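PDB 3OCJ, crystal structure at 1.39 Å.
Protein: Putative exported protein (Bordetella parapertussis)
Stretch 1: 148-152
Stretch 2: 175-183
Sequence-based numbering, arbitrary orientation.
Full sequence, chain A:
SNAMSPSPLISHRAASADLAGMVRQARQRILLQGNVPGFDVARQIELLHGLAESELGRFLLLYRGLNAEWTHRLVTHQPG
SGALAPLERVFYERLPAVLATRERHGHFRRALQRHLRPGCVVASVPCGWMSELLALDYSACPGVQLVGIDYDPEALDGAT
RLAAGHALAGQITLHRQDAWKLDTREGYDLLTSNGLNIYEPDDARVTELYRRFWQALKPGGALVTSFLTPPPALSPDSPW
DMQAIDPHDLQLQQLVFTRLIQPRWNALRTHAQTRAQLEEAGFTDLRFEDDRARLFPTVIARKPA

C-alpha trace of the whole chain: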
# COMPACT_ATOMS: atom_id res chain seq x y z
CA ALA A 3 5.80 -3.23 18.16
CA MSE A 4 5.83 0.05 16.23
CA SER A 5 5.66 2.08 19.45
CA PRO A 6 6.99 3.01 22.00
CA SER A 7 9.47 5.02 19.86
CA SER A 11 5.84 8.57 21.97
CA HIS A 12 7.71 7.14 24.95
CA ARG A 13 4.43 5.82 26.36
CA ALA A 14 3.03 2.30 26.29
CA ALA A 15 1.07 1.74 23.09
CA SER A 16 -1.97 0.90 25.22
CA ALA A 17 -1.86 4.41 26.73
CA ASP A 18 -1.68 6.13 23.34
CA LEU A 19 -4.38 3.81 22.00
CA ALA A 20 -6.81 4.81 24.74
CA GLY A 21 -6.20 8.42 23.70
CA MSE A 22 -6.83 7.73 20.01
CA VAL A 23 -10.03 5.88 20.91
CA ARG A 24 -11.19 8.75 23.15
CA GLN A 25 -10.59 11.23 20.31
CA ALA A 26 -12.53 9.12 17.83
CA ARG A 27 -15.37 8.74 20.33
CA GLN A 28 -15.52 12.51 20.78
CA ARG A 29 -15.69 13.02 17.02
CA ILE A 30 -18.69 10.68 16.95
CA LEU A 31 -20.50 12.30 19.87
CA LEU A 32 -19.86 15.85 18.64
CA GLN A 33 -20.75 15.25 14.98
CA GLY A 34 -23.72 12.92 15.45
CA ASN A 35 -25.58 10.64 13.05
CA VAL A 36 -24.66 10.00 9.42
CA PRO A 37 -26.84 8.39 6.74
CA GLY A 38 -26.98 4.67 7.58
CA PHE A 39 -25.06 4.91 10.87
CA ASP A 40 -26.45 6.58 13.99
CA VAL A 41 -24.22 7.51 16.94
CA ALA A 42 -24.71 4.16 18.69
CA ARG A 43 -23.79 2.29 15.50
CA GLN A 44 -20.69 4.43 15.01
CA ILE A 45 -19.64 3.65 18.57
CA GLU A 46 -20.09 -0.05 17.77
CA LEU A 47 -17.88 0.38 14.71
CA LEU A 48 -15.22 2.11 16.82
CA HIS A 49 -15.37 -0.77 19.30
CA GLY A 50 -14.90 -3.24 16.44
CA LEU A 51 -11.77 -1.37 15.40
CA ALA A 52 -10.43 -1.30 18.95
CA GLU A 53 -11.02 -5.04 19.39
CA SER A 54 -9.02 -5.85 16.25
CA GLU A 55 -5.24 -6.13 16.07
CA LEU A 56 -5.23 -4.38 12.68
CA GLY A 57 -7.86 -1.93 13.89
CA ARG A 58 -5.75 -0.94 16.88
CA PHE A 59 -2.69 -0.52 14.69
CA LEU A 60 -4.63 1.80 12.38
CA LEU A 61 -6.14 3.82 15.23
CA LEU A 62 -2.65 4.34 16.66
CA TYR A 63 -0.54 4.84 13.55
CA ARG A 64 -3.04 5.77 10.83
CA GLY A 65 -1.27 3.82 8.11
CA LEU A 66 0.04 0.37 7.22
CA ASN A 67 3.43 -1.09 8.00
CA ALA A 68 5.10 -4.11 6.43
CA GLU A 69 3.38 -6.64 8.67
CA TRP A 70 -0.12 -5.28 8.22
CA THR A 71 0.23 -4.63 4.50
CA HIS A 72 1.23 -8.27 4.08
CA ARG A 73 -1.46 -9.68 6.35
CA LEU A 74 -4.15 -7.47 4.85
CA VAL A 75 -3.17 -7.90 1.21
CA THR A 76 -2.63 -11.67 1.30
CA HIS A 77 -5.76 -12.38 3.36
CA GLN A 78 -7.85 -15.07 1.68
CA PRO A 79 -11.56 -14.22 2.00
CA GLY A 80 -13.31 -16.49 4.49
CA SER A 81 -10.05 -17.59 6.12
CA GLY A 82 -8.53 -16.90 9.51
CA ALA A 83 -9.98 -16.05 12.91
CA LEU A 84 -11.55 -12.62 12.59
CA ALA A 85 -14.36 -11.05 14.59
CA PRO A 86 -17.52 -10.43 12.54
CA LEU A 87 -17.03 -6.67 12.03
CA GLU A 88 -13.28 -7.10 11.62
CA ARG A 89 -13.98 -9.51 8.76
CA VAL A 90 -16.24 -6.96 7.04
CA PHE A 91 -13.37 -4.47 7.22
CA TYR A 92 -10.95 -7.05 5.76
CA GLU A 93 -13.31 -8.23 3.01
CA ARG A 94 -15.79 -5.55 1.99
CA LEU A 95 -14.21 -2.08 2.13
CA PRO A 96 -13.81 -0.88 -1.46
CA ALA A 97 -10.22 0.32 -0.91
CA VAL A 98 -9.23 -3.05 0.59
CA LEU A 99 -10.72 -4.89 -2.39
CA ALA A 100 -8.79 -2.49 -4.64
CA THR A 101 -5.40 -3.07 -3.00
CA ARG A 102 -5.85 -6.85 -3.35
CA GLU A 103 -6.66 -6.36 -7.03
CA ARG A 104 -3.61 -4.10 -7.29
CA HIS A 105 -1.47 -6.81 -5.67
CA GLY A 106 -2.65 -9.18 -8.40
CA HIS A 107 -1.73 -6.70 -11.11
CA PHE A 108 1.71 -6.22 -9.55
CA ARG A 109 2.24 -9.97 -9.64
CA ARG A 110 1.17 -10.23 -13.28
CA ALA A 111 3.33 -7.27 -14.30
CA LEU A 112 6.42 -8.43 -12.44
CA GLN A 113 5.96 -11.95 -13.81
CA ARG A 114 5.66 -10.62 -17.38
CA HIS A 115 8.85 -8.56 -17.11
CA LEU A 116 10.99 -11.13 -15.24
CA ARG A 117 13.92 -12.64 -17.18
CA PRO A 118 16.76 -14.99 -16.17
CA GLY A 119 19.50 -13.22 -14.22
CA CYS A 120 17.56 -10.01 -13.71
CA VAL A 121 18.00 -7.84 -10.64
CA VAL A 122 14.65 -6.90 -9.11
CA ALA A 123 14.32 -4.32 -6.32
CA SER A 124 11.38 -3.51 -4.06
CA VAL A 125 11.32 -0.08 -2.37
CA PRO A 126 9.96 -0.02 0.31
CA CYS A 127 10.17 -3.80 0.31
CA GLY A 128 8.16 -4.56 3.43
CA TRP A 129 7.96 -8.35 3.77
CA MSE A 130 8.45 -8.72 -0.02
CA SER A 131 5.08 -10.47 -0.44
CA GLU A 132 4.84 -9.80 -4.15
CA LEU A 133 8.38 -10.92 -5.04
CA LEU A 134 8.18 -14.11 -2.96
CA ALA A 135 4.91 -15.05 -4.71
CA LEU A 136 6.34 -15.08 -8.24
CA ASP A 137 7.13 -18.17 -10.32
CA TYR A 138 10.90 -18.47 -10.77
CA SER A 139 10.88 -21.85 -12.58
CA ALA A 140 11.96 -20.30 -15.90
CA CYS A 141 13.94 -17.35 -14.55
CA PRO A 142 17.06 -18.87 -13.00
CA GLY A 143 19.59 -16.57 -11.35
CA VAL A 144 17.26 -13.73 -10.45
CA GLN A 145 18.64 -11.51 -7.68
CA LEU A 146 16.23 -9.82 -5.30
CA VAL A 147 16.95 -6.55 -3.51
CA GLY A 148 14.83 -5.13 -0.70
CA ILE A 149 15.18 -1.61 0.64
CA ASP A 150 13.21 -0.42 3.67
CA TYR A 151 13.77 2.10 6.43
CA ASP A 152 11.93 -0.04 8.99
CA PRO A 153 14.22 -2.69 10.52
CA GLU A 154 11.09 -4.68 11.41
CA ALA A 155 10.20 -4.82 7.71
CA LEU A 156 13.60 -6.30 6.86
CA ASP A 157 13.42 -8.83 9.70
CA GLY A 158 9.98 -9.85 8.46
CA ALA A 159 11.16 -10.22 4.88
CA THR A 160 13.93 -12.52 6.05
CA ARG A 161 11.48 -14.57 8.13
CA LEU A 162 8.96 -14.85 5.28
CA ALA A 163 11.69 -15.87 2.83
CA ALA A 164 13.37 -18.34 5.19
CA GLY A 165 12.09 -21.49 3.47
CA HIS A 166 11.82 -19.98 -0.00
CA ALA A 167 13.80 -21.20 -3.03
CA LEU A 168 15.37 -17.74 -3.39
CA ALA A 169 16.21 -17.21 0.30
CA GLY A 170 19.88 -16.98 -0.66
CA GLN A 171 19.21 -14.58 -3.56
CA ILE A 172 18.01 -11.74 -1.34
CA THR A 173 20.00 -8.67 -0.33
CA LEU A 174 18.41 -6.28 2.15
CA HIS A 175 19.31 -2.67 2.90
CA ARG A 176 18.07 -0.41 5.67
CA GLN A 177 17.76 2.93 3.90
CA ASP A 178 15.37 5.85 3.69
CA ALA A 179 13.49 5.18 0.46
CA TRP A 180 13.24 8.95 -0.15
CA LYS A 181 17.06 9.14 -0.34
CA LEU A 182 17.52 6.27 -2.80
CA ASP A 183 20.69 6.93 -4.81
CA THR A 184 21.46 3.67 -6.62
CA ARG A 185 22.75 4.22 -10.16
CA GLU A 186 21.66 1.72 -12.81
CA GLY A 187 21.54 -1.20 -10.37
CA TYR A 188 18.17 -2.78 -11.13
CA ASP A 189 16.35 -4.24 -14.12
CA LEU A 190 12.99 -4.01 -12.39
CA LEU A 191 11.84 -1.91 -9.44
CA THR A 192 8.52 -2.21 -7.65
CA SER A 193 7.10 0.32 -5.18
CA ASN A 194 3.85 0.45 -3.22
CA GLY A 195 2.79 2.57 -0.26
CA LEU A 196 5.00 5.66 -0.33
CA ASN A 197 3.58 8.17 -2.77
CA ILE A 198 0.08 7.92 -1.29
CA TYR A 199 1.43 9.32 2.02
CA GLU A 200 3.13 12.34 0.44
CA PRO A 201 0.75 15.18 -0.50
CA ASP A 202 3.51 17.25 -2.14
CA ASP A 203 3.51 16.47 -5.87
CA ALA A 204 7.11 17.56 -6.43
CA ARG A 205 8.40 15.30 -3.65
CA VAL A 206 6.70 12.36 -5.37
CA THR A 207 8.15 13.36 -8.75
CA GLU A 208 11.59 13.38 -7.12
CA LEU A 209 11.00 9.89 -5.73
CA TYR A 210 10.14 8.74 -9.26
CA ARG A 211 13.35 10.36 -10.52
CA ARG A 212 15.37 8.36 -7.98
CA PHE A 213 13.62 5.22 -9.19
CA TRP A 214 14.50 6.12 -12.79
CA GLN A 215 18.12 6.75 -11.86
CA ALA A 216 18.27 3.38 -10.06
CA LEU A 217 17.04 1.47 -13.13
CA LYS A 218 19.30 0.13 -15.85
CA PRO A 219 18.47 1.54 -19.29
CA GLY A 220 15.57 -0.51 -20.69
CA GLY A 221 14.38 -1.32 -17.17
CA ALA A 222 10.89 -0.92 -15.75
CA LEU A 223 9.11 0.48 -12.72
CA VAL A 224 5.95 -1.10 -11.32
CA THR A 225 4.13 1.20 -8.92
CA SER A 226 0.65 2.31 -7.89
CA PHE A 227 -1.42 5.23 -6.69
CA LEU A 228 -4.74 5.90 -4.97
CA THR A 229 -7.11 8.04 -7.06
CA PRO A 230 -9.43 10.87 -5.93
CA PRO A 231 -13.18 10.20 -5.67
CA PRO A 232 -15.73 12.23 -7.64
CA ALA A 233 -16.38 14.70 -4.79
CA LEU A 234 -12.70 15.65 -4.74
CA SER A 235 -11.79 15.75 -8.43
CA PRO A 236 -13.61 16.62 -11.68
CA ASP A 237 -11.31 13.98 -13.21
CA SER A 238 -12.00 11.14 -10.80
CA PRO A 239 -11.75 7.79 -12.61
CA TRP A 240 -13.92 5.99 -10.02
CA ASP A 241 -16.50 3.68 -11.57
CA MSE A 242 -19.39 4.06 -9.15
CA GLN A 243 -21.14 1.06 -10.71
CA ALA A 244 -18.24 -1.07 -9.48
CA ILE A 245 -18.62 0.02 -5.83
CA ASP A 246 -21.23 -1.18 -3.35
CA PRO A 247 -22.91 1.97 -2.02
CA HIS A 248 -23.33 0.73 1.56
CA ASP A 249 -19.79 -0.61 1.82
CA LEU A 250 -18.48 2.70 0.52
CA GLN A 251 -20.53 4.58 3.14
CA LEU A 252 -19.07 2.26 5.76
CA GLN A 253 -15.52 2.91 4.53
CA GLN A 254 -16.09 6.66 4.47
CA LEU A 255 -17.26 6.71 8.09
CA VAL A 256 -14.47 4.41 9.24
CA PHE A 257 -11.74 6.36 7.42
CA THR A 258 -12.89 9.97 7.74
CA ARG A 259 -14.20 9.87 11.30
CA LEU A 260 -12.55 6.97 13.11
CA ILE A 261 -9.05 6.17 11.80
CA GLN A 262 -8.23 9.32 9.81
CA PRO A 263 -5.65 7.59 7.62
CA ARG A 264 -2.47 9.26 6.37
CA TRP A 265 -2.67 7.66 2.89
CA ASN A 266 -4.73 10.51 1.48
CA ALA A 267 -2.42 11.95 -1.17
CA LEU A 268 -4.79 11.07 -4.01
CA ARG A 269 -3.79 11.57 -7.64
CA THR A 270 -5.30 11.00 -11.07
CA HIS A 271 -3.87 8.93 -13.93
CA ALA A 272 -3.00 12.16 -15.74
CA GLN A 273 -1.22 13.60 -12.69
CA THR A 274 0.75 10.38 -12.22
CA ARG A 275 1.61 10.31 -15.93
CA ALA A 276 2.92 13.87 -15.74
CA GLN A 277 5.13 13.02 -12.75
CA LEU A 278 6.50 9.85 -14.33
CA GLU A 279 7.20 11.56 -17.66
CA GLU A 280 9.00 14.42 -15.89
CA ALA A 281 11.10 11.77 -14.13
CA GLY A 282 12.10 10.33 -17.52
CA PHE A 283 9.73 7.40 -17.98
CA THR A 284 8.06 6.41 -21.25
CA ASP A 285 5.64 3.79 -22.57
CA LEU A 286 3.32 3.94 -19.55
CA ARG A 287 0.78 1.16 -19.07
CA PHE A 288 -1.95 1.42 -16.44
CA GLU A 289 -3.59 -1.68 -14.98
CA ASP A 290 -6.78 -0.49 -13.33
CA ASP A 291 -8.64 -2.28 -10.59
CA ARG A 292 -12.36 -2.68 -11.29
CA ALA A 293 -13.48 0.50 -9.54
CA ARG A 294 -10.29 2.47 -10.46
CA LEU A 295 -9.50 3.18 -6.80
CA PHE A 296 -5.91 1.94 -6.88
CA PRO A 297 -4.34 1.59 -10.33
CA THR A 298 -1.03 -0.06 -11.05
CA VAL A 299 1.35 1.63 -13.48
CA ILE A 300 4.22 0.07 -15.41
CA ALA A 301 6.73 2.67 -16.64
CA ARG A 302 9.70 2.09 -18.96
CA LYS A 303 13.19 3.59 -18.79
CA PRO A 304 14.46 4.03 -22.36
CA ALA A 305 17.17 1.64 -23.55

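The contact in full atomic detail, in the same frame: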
# COMPACT_ATOMS: atom_id res chain seq x y z
N GLY A 148 15.87 -5.80 -1.47
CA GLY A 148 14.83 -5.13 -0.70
C GLY A 148 15.40 -3.95 0.04
O GLY A 148 16.41 -4.07 0.71
N ILE A 149 14.74 -2.80 -0.08
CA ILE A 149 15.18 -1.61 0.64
C ILE A 149 14.01 -1.15 1.51
O ILE A 149 12.89 -1.01 1.03
CB ILE A 149 15.58 -0.48 -0.34
CG1 ILE A 149 16.70 -0.98 -1.27
CG2 ILE A 149 16.02 0.77 0.42
CD1 ILE A 149 17.25 0.09 -2.19
N ASP A 150 14.27 -0.92 2.79
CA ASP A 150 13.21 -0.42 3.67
C ASP A 150 13.88 0.32 4.81
O ASP A 150 14.99 -0.02 5.20
CB ASP A 150 12.34 -1.57 4.18
CG ASP A 150 10.94 -1.12 4.57
OD1 ASP A 150 10.82 -0.26 5.46
OD2 ASP A 150 9.95 -1.66 4.02
N TYR A 151 13.20 1.33 5.33
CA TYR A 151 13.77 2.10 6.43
C TYR A 151 13.40 1.48 7.78
O TYR A 151 14.01 1.80 8.81
CB TYR A 151 13.28 3.54 6.37
CG TYR A 151 14.21 4.55 7.02
CD1 TYR A 151 15.57 4.31 7.11
CD2 TYR A 151 13.72 5.75 7.49
CE1 TYR A 151 16.42 5.24 7.69
CE2 TYR A 151 14.55 6.68 8.07
CZ TYR A 151 15.90 6.42 8.17
OH TYR A 151 16.72 7.36 8.74
N ASP A 152 12.40 0.60 7.76
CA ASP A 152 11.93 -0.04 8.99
C ASP A 152 12.67 -1.36 9.21
O ASP A 152 12.51 -2.31 8.43
CB ASP A 152 10.43 -0.30 8.87
CG ASP A 152 9.83 -0.92 10.11
OD1 ASP A 152 10.56 -1.12 11.10
OD2 ASP A 152 8.62 -1.21 10.09
N HIS A 175 18.65 -3.91 2.51
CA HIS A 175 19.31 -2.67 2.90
C HIS A 175 18.36 -1.82 3.72
O HIS A 175 17.23 -1.58 3.31
CB HIS A 175 19.74 -1.87 1.68
CG HIS A 175 20.62 -2.63 0.74
ND1 HIS A 175 21.98 -2.77 0.95
CD2 HIS A 175 20.35 -3.28 -0.41
CE1 HIS A 175 22.50 -3.48 -0.03
NE2 HIS A 175 21.53 -3.80 -0.87
N ARG A 176 18.83 -1.37 4.87
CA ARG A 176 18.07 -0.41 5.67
C ARG A 176 18.47 0.97 5.18
O ARG A 176 19.59 1.43 5.41
CB ARG A 176 18.40 -0.57 7.17
CG ARG A 176 17.27 -0.16 8.13
CD ARG A 176 17.33 1.32 8.52
NE ARG A 176 17.20 1.50 9.96
CZ ARG A 176 16.47 2.44 10.55
NH1 ARG A 176 15.79 3.31 9.82
NH2 ARG A 176 16.42 2.52 11.87
N GLN A 177 17.54 1.62 4.49
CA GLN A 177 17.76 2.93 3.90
C GLN A 177 16.44 3.67 3.85
O GLN A 177 15.38 3.05 3.72
CB GLN A 177 18.28 2.80 2.46
CG GLN A 177 19.64 2.14 2.30
CD GLN A 177 20.08 2.04 0.85
OE1 GLN A 177 21.09 1.42 0.54
NE2 GLN A 177 19.32 2.66 -0.05
N ASP A 178 16.51 4.99 3.96
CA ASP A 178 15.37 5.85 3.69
C ASP A 178 15.06 5.81 2.20
O ASP A 178 15.84 6.27 1.37
CB ASP A 178 15.72 7.27 4.12
CG ASP A 178 14.57 8.25 3.93
OD1 ASP A 178 13.52 7.89 3.38
OD2 ASP A 178 14.77 9.41 4.36
N ALA A 179 13.90 5.26 1.86
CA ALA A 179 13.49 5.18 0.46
C ALA A 179 13.55 6.53 -0.26
O ALA A 179 13.87 6.60 -1.44
CB ALA A 179 12.08 4.58 0.36
N TRP A 180 13.23 7.62 0.45
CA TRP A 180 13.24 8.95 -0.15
C TRP A 180 14.65 9.45 -0.52
O TRP A 180 14.78 10.45 -1.22
CB TRP A 180 12.55 9.97 0.77
CG TRP A 180 11.11 9.62 1.02
CD1 TRP A 180 10.62 8.94 2.09
CD2 TRP A 180 9.99 9.92 0.18
NE1 TRP A 180 9.26 8.80 1.98
CE2 TRP A 180 8.85 9.39 0.81
CE3 TRP A 180 9.85 10.59 -1.04
CZ2 TRP A 180 7.57 9.51 0.26
CZ3 TRP A 180 8.59 10.71 -1.58
CH2 TRP A 180 7.46 10.18 -0.93
N LYS A 181 15.68 8.75 -0.05
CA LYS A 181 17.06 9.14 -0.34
C LYS A 181 17.76 8.13 -1.25
O LYS A 181 18.98 8.12 -1.37
CB LYS A 181 17.86 9.30 0.97
CG LYS A 181 17.29 10.32 1.94
CD LYS A 181 18.18 10.42 3.19
CE LYS A 181 17.49 11.15 4.34
NZ LYS A 181 17.18 10.24 5.49
N LEU A 182 16.97 7.27 -1.90
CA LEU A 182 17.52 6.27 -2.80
C LEU A 182 18.51 6.90 -3.78
O LEU A 182 18.19 7.90 -4.41
CB LEU A 182 16.39 5.61 -3.59
CG LEU A 182 16.78 4.49 -4.54
CD1 LEU A 182 17.33 3.29 -3.78
CD2 LEU A 182 15.58 4.07 -5.38
N ASP A 183 19.70 6.33 -3.91
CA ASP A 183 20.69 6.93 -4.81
C ASP A 183 21.46 5.91 -5.65
O ASP A 183 22.50 6.23 -6.21
CB ASP A 183 21.65 7.85 -4.03
CG ASP A 183 22.56 7.09 -3.08
OD1 ASP A 183 22.43 5.86 -2.96
OD2 ASP A 183 23.41 7.75 -2.45

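The two stretches meet as neighbouring parallel strands, burying 550 Å² between them, and most of that surface belongs to Tyr151, Ile149 and Arg176. The backbone ladder sets the register. His175 N donates to Gly148 O at 2.9 Å, Asp150 N donates to His175 O at 3.1 Å, and Gln177 N donates to Asp150 O at 3.1 Å. The donor thus alternates between the strands, as expected for parallel pairing, and Ile149 lies beside His175 while Asp150 lies beside Arg176. Two of these carbonyls also receive CA-H...O contacts, from Ile149 CA to His175 O (3.4 Å) and from Arg176 CA to Asp150 O (3.1 Å).

Ile149 and His175 direct their side chains to one face of the sheet, Asp150 and Arg176 to the other. Buried Ile149 spreads its branches over the second stretch: CG2 packs on Gln177 CB at 3.7 Å, using the aliphatic base of a polar side chain, and CD1 meets Leu182 CD1 at 3.6 Å. Leu182 reaches this apolar contact with the end of its side chain, although its CA-to-CB bond points sideways.

Past the ladder, the exposed ring of Tyr151 is flanked on opposite faces by Asp178 and Arg176. Asp178 CB sits 4.0 Å from the centroid of the Tyr151 ring and almost on its normal, a CH-pi contact. Across the ring, Arg176 CZ lies 4.5 Å from the same centroid, 34° off the normal, so the cation-pi interaction is off-centre. The guanidinium also places a face over Tyr151 O, but the angles are too poor for a hydrogen bond.

Within the second stretch, Asp178 is anchored by its carboxylate: OD1 accepts from Trp180 N (3.0 Å), and OD2 forms a salt bridge with Lys181 NZ (2.8 Å). In the first, Asp150 OD1 accepts from Asp152 N at 2.9 Å.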